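Glucosidase (Croceicoccus marinus, PDB 5Z3K) probably hydrolyses O-glycosyl bonds as a GH39-family beta-glucosidase from a deep-sea bacterium. Local coordinates at residues A[379-393]-A[405-417]. Residues are numbered along the deposited sequence; the frame is centred on the assembly and turned at random.
Sequences IPDMYLTARDRDVFE and MSLNVPPRRVDAR
Pro410 O is gripped twice: Arg387 NH1 donates to it at 3.0 Å, tilted 23° from the carbonyl plane, and a water that accepts from Arg387 NH2 donates to the same oxygen. Arg387 NH1 also makes a salt bridge to Asp390 OD1 (3.0 Å), meeting the carboxylate from above its plane, while Arg387 NE reaches Asn232 OD1. The guanidinium is sandwiched as well, with Val409 CG2 lying 3.4 Å above the centre of one face and Arg412 NE over the opposite face, offset toward the rim. An extended chain from CG to NE (chi2 177°, chi3 171°) carries Arg412 across Arg387; Arg412 NH1 then donates to Thr385 O at 2.9 Å, in the plane of both carbonyl and guanidinium, and Arg412 NH2 hydrogen-bonds Asn232 O. Beyond this pair, strands 391-393 and 405-408 run antiparallel as a short hairpin. Phe392 N donates to Leu407 O (2.9 Å), and Leu407 N donates back to Phe392 O. Phe392 and Leu407 share one hairpin face; just beyond the strand, Phe392 CB meets Val409 CG1 at 3.6 Å, and Trp228 of barrel strand 223-229 touches Leu407 and Val409. Within the stacked arginines, Arg387 NH2 lies 3.3 Å from Arg412 NE; any like-charge repulsion is probably offset by Asp390 and the carbonyl acceptors.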
loop_
_atom_site.group_PDB
_atom_site.type_symbol
_atom_site.label_atom_id
_atom_site.label_comp_id
_atom_site.label_asym_id
_atom_site.label_seq_id
_atom_site.Cartn_x
_atom_site.Cartn_y
_atom_site.Cartn_z
ATOM N N ILE A 379 7.967 -4.998 -19.142
ATOM C CA ILE A 379 9.223 -4.425 -18.648
ATOM C C ILE A 379 9.969 -3.807 -19.825
ATOM O O ILE A 379 10.146 -4.480 -20.859
ATOM C CB ILE A 379 10.086 -5.504 -17.971
ATOM C CG1 ILE A 379 9.411 -6.047 -16.707
ATOM C CG2 ILE A 379 11.464 -4.951 -17.645
ATOM C CD1 ILE A 379 10.000 -7.376 -16.239
ATOM N N PRO A 380 10.405 -2.552 -19.750
ATOM C CA PRO A 380 11.146 -1.972 -20.878
ATOM C C PRO A 380 12.468 -2.693 -21.112
ATOM O O PRO A 380 13.105 -3.197 -20.180
ATOM C CB PRO A 380 11.359 -0.513 -20.451
ATOM C CG PRO A 380 10.247 -0.250 -19.455
ATOM C CD PRO A 380 10.073 -1.549 -18.721
ATOM N N ASP A 381 12.885 -2.722 -22.385
ATOM C CA ASP A 381 14.081 -3.470 -22.778
ATOM C C ASP A 381 15.290 -3.117 -21.926
ATOM O O ASP A 381 16.047 -4.004 -21.515
ATOM C CB ASP A 381 14.413 -3.218 -24.250
ATOM C CG ASP A 381 13.301 -3.624 -25.173
ATOM O OD1 ASP A 381 12.742 -4.722 -24.980
ATOM O OD2 ASP A 381 12.977 -2.839 -26.087
HETATM N N MSE A 382 15.500 -1.835 -21.647
HETATM C CA MSE A 382 16.725 -1.463 -20.962
HETATM C C MSE A 382 16.764 -2.043 -19.553
HETATM O O MSE A 382 17.837 -2.180 -18.975
HETATM C CB MSE A 382 16.899 0.048 -20.923
HETATM C CG MSE A 382 15.793 0.771 -20.227
HETATM SE SE MSE A 382 16.307 2.617 -19.855
HETATM C CE MSE A 382 14.520 3.319 -19.665
ATOM N N TYR A 383 15.607 -2.422 -19.013
ATOM C CA TYR A 383 15.580 -3.050 -17.698
ATOM C C TYR A 383 15.666 -4.572 -17.760
ATOM O O TYR A 383 15.633 -5.224 -16.710
ATOM C CB TYR A 383 14.327 -2.607 -16.927
ATOM C CG TYR A 383 14.392 -1.149 -16.519
ATOM C CD1 TYR A 383 15.146 -0.737 -15.421
ATOM C CD2 TYR A 383 13.721 -0.180 -17.253
ATOM C CE1 TYR A 383 15.214 0.612 -15.065
ATOM C CE2 TYR A 383 13.787 1.150 -16.909
ATOM C CZ TYR A 383 14.524 1.547 -15.820
ATOM O OH TYR A 383 14.555 2.889 -15.509
ATOM N N LEU A 384 15.817 -5.149 -18.952
ATOM C CA LEU A 384 16.033 -6.586 -19.095
ATOM C C LEU A 384 17.505 -6.946 -19.274
ATOM O O LEU A 384 17.828 -8.116 -19.498
ATOM C CB LEU A 384 15.201 -7.127 -20.256
ATOM C CG LEU A 384 13.694 -7.041 -19.969
ATOM C CD1 LEU A 384 12.859 -7.185 -21.235
ATOM C CD2 LEU A 384 13.281 -8.075 -18.926
ATOM N N THR A 385 18.400 -5.970 -19.164
ATOM C CA THR A 385 19.836 -6.211 -19.169
ATOM C C THR A 385 20.309 -6.467 -17.744
ATOM O O THR A 385 19.981 -5.704 -16.832
ATOM C CB THR A 385 20.565 -5.004 -19.757
ATOM O OG1 THR A 385 20.039 -4.721 -21.059
ATOM C CG2 THR A 385 22.057 -5.271 -19.854
ATOM N N ALA A 386 21.078 -7.536 -17.548
ATOM C CA ALA A 386 21.625 -7.798 -16.226
ATOM C C ALA A 386 22.623 -6.710 -15.845
ATOM O O ALA A 386 23.345 -6.180 -16.691
ATOM C CB ALA A 386 22.301 -9.172 -16.178
ATOM N N ARG A 387 22.643 -6.363 -14.559
ATOM C CA ARG A 387 23.636 -5.433 -14.041
ATOM C C ARG A 387 24.977 -6.128 -13.848
ATOM O O ARG A 387 25.040 -7.335 -13.599
ATOM C CB ARG A 387 23.199 -4.854 -12.695
ATOM C CG ARG A 387 21.809 -4.284 -12.644
ATOM C CD ARG A 387 21.556 -3.689 -11.267
ATOM N NE ARG A 387 20.149 -3.347 -11.073
ATOM C CZ ARG A 387 19.213 -4.234 -10.746
ATOM N NH1 ARG A 387 19.531 -5.516 -10.576
ATOM N NH2 ARG A 387 17.955 -3.842 -10.591
ATOM N N ASP A 388 26.057 -5.340 -13.943
ATOM C CA ASP A 388 27.371 -5.813 -13.504
ATOM C C ASP A 388 27.353 -6.183 -12.031
ATOM O O ASP A 388 27.918 -7.206 -11.626
ATOM C CB ASP A 388 28.429 -4.732 -13.736
ATOM C CG ASP A 388 28.913 -4.686 -15.160
ATOM O OD1 ASP A 388 28.624 -5.640 -15.914
ATOM O OD2 ASP A 388 29.582 -3.696 -15.522
ATOM N N ARG A 389 26.724 -5.343 -11.214
ATOM C CA ARG A 389 26.668 -5.497 -9.771
ATOM C C ARG A 389 25.253 -5.157 -9.338
ATOM O O ARG A 389 24.700 -4.146 -9.784
ATOM C CB ARG A 389 27.685 -4.573 -9.091
ATOM C CG ARG A 389 27.917 -4.848 -7.626
ATOM C CD ARG A 389 28.544 -3.633 -6.961
ATOM N NE ARG A 389 28.799 -3.858 -5.545
ATOM C CZ ARG A 389 28.876 -2.887 -4.641
ATOM N NH1 ARG A 389 28.713 -1.622 -5.014
ATOM N NH2 ARG A 389 29.111 -3.179 -3.367
ATOM N N ASP A 390 24.653 -6.005 -8.509
ATOM C CA ASP A 390 23.242 -5.826 -8.156
ATOM C C ASP A 390 23.100 -4.873 -6.970
ATOM O O ASP A 390 22.653 -5.221 -5.873
ATOM C CB ASP A 390 22.589 -7.173 -7.891
ATOM C CG ASP A 390 22.284 -7.916 -9.173
ATOM O OD1 ASP A 390 21.981 -7.242 -10.187
ATOM O OD2 ASP A 390 22.350 -9.157 -9.174
ATOM N N VAL A 391 23.509 -3.638 -7.238
ATOM C CA VAL A 391 23.401 -2.517 -6.318
ATOM C C VAL A 391 22.882 -1.329 -7.112
ATOM O O VAL A 391 23.344 -1.065 -8.226
ATOM C CB VAL A 391 24.758 -2.182 -5.653
ATOM C CG1 VAL A 391 24.753 -0.764 -5.086
ATOM C CG2 VAL A 391 25.079 -3.176 -4.565
ATOM N N PHE A 392 21.912 -0.621 -6.549
ATOM C CA PHE A 392 21.343 0.559 -7.173
ATOM C C PHE A 392 21.889 1.787 -6.462
ATOM O O PHE A 392 21.831 1.866 -5.231
ATOM C CB PHE A 392 19.815 0.520 -7.101
ATOM C CG PHE A 392 19.141 1.734 -7.682
ATOM C CD1 PHE A 392 19.588 2.298 -8.866
ATOM C CD2 PHE A 392 18.051 2.303 -7.045
ATOM C CE1 PHE A 392 18.965 3.414 -9.401
ATOM C CE2 PHE A 392 17.421 3.424 -7.578
ATOM C CZ PHE A 392 17.879 3.975 -8.758
ATOM N N GLU A 393 22.430 2.729 -7.230
ATOM C CA GLU A 393 23.013 3.951 -6.690
ATOM C C GLU A 393 22.242 5.150 -7.214
ATOM O O GLU A 393 21.986 5.255 -8.418
ATOM C CB GLU A 393 24.496 4.071 -7.058
ATOM C CG GLU A 393 25.267 2.758 -6.983
ATOM C CD GLU A 393 26.768 2.947 -7.131
ATOM O OE1 GLU A 393 27.222 3.299 -8.244
ATOM O OE2 GLU A 393 27.492 2.740 -6.133
HETATM N N MSE A 405 23.464 7.702 -2.461
HETATM C CA MSE A 405 23.110 6.521 -1.679
HETATM C C MSE A 405 23.072 5.247 -2.528
HETATM O O MSE A 405 23.083 5.306 -3.759
HETATM C CB MSE A 405 21.760 6.727 -0.991
HETATM C CG MSE A 405 21.744 7.866 0.019
HETATM SE SE MSE A 405 20.617 7.440 1.537
HETATM C CE MSE A 405 21.600 5.894 2.185
ATOM N N SER A 406 23.020 4.099 -1.856
ATOM C CA SER A 406 23.054 2.813 -2.540
ATOM C C SER A 406 22.322 1.763 -1.713
ATOM O O SER A 406 22.344 1.797 -0.479
ATOM C CB SER A 406 24.495 2.363 -2.804
ATOM O OG SER A 406 25.052 1.790 -1.639
ATOM N N LEU A 407 21.678 0.825 -2.407
ATOM C CA LEU A 407 20.999 -0.285 -1.755
ATOM C C LEU A 407 21.146 -1.538 -2.605
ATOM O O LEU A 407 21.343 -1.465 -3.821
ATOM C CB LEU A 407 19.512 0.016 -1.514
ATOM C CG LEU A 407 18.589 -0.018 -2.741
ATOM C CD1 LEU A 407 17.200 -0.486 -2.363
ATOM C CD2 LEU A 407 18.517 1.353 -3.393
ATOM N N ASN A 408 21.043 -2.693 -1.947
ATOM C CA ASN A 408 21.040 -3.972 -2.649
ATOM C C ASN A 408 19.696 -4.192 -3.343
ATOM O O ASN A 408 18.637 -3.951 -2.756
ATOM C CB ASN A 408 21.328 -5.114 -1.678
ATOM C CG ASN A 408 22.736 -5.045 -1.099
ATOM O OD1 ASN A 408 23.628 -4.421 -1.677
ATOM N ND2 ASN A 408 22.932 -5.672 0.055
ATOM N N VAL A 409 19.745 -4.637 -4.596
ATOM C CA VAL A 409 18.548 -4.892 -5.398
ATOM C C VAL A 409 18.628 -6.338 -5.867
ATOM O O VAL A 409 19.737 -6.859 -6.036
ATOM C CB VAL A 409 18.445 -3.931 -6.594
ATOM C CG1 VAL A 409 18.086 -2.513 -6.141
ATOM C CG2 VAL A 409 19.735 -3.944 -7.400
ATOM N N PRO A 410 17.508 -7.023 -6.082
ATOM C CA PRO A 410 17.574 -8.399 -6.563
ATOM C C PRO A 410 18.125 -8.445 -7.977
ATOM O O PRO A 410 18.095 -7.438 -8.698
ATOM C CB PRO A 410 16.111 -8.872 -6.509
ATOM C CG PRO A 410 15.290 -7.636 -6.506
ATOM C CD PRO A 410 16.119 -6.562 -5.870
ATOM N N PRO A 411 18.670 -9.582 -8.400
ATOM C CA PRO A 411 19.064 -9.718 -9.806
ATOM C C PRO A 411 17.866 -9.514 -10.716
ATOM O O PRO A 411 16.762 -10.000 -10.446
ATOM C CB PRO A 411 19.597 -11.152 -9.894
ATOM C CG PRO A 411 19.046 -11.848 -8.693
ATOM C CD PRO A 411 18.932 -10.806 -7.629
ATOM N N ARG A 412 18.086 -8.783 -11.798
ATOM C CA ARG A 412 17.002 -8.542 -12.735
ATOM C C ARG A 412 16.564 -9.843 -13.400
ATOM O O ARG A 412 17.372 -10.742 -13.654
ATOM C CB ARG A 412 17.434 -7.536 -13.786
ATOM C CG ARG A 412 17.562 -6.139 -13.252
ATOM C CD ARG A 412 18.053 -5.241 -14.330
ATOM N NE ARG A 412 17.995 -3.854 -13.914
ATOM C CZ ARG A 412 18.578 -2.866 -14.573
ATOM N NH1 ARG A 412 19.258 -3.128 -15.689
ATOM N NH2 ARG A 412 18.478 -1.626 -14.118
ATOM N N ARG A 413 15.259 -9.940 -13.671
ATOM C CA ARG A 413 14.665 -11.105 -14.335
ATOM C C ARG A 413 14.859 -10.944 -15.838
ATOM O O ARG A 413 13.971 -10.496 -16.571
ATOM C CB ARG A 413 13.188 -11.231 -13.978
ATOM C CG ARG A 413 12.915 -11.511 -12.519
ATOM C CD ARG A 413 11.507 -12.057 -12.337
ATOM N NE ARG A 413 10.505 -11.117 -12.840
ATOM C CZ ARG A 413 9.363 -11.478 -13.411
ATOM N NH1 ARG A 413 9.062 -12.767 -13.552
ATOM N NH2 ARG A 413 8.516 -10.545 -13.826
ATOM N N VAL A 414 16.052 -11.320 -16.308
ATOM C CA VAL A 414 16.427 -11.005 -17.683
ATOM C C VAL A 414 15.579 -11.761 -18.695
ATOM O O VAL A 414 15.510 -11.357 -19.861
ATOM C CB VAL A 414 17.920 -11.297 -17.925
ATOM C CG1 VAL A 414 18.794 -10.398 -17.053
ATOM C CG2 VAL A 414 18.217 -12.757 -17.675
ATOM N N ASP A 415 14.922 -12.841 -18.283
ATOM C CA ASP A 415 14.079 -13.633 -19.175
ATOM C C ASP A 415 12.609 -13.224 -19.127
ATOM O O ASP A 415 11.765 -13.888 -19.745
ATOM C CB ASP A 415 14.219 -15.120 -18.842
ATOM C CG ASP A 415 15.639 -15.628 -19.042
ATOM O OD1 ASP A 415 16.270 -15.230 -20.047
ATOM O OD2 ASP A 415 16.126 -16.409 -18.195
ATOM N N ALA A 416 12.283 -12.130 -18.438
ATOM C CA ALA A 416 10.893 -11.748 -18.216
ATOM C C ALA A 416 10.360 -10.774 -19.261
ATOM O O ALA A 416 9.461 -9.984 -18.948
ATOM C CB ALA A 416 10.731 -11.153 -16.816
ATOM N N ARG A 417 10.880 -10.807 -20.490
ATOM C CA ARG A 417 10.337 -9.972 -21.556
ATOM C C ARG A 417 8.862 -10.297 -21.774
ATOM O O ARG A 417 8.446 -11.450 -21.657
ATOM C CB ARG A 417 11.128 -10.188 -22.852
ATOM C CG ARG A 417 10.562 -9.462 -24.074
ATOM C CD ARG A 417 11.482 -9.593 -25.288
ATOM N NE ARG A 417 12.857 -9.218 -24.957
ATOM C CZ ARG A 417 13.304 -7.967 -24.941
ATOM N NH1 ARG A 417 12.487 -6.969 -25.246
ATOM N NH2 ARG A 417 14.567 -7.713 -24.622
HETATM O O HOH W 1 7.497 -7.895 -19.186
HETATM O O HOH W 2 16.215 -5.538 -9.467
HETATM O O HOH W 3 20.977 -7.813 -12.686
#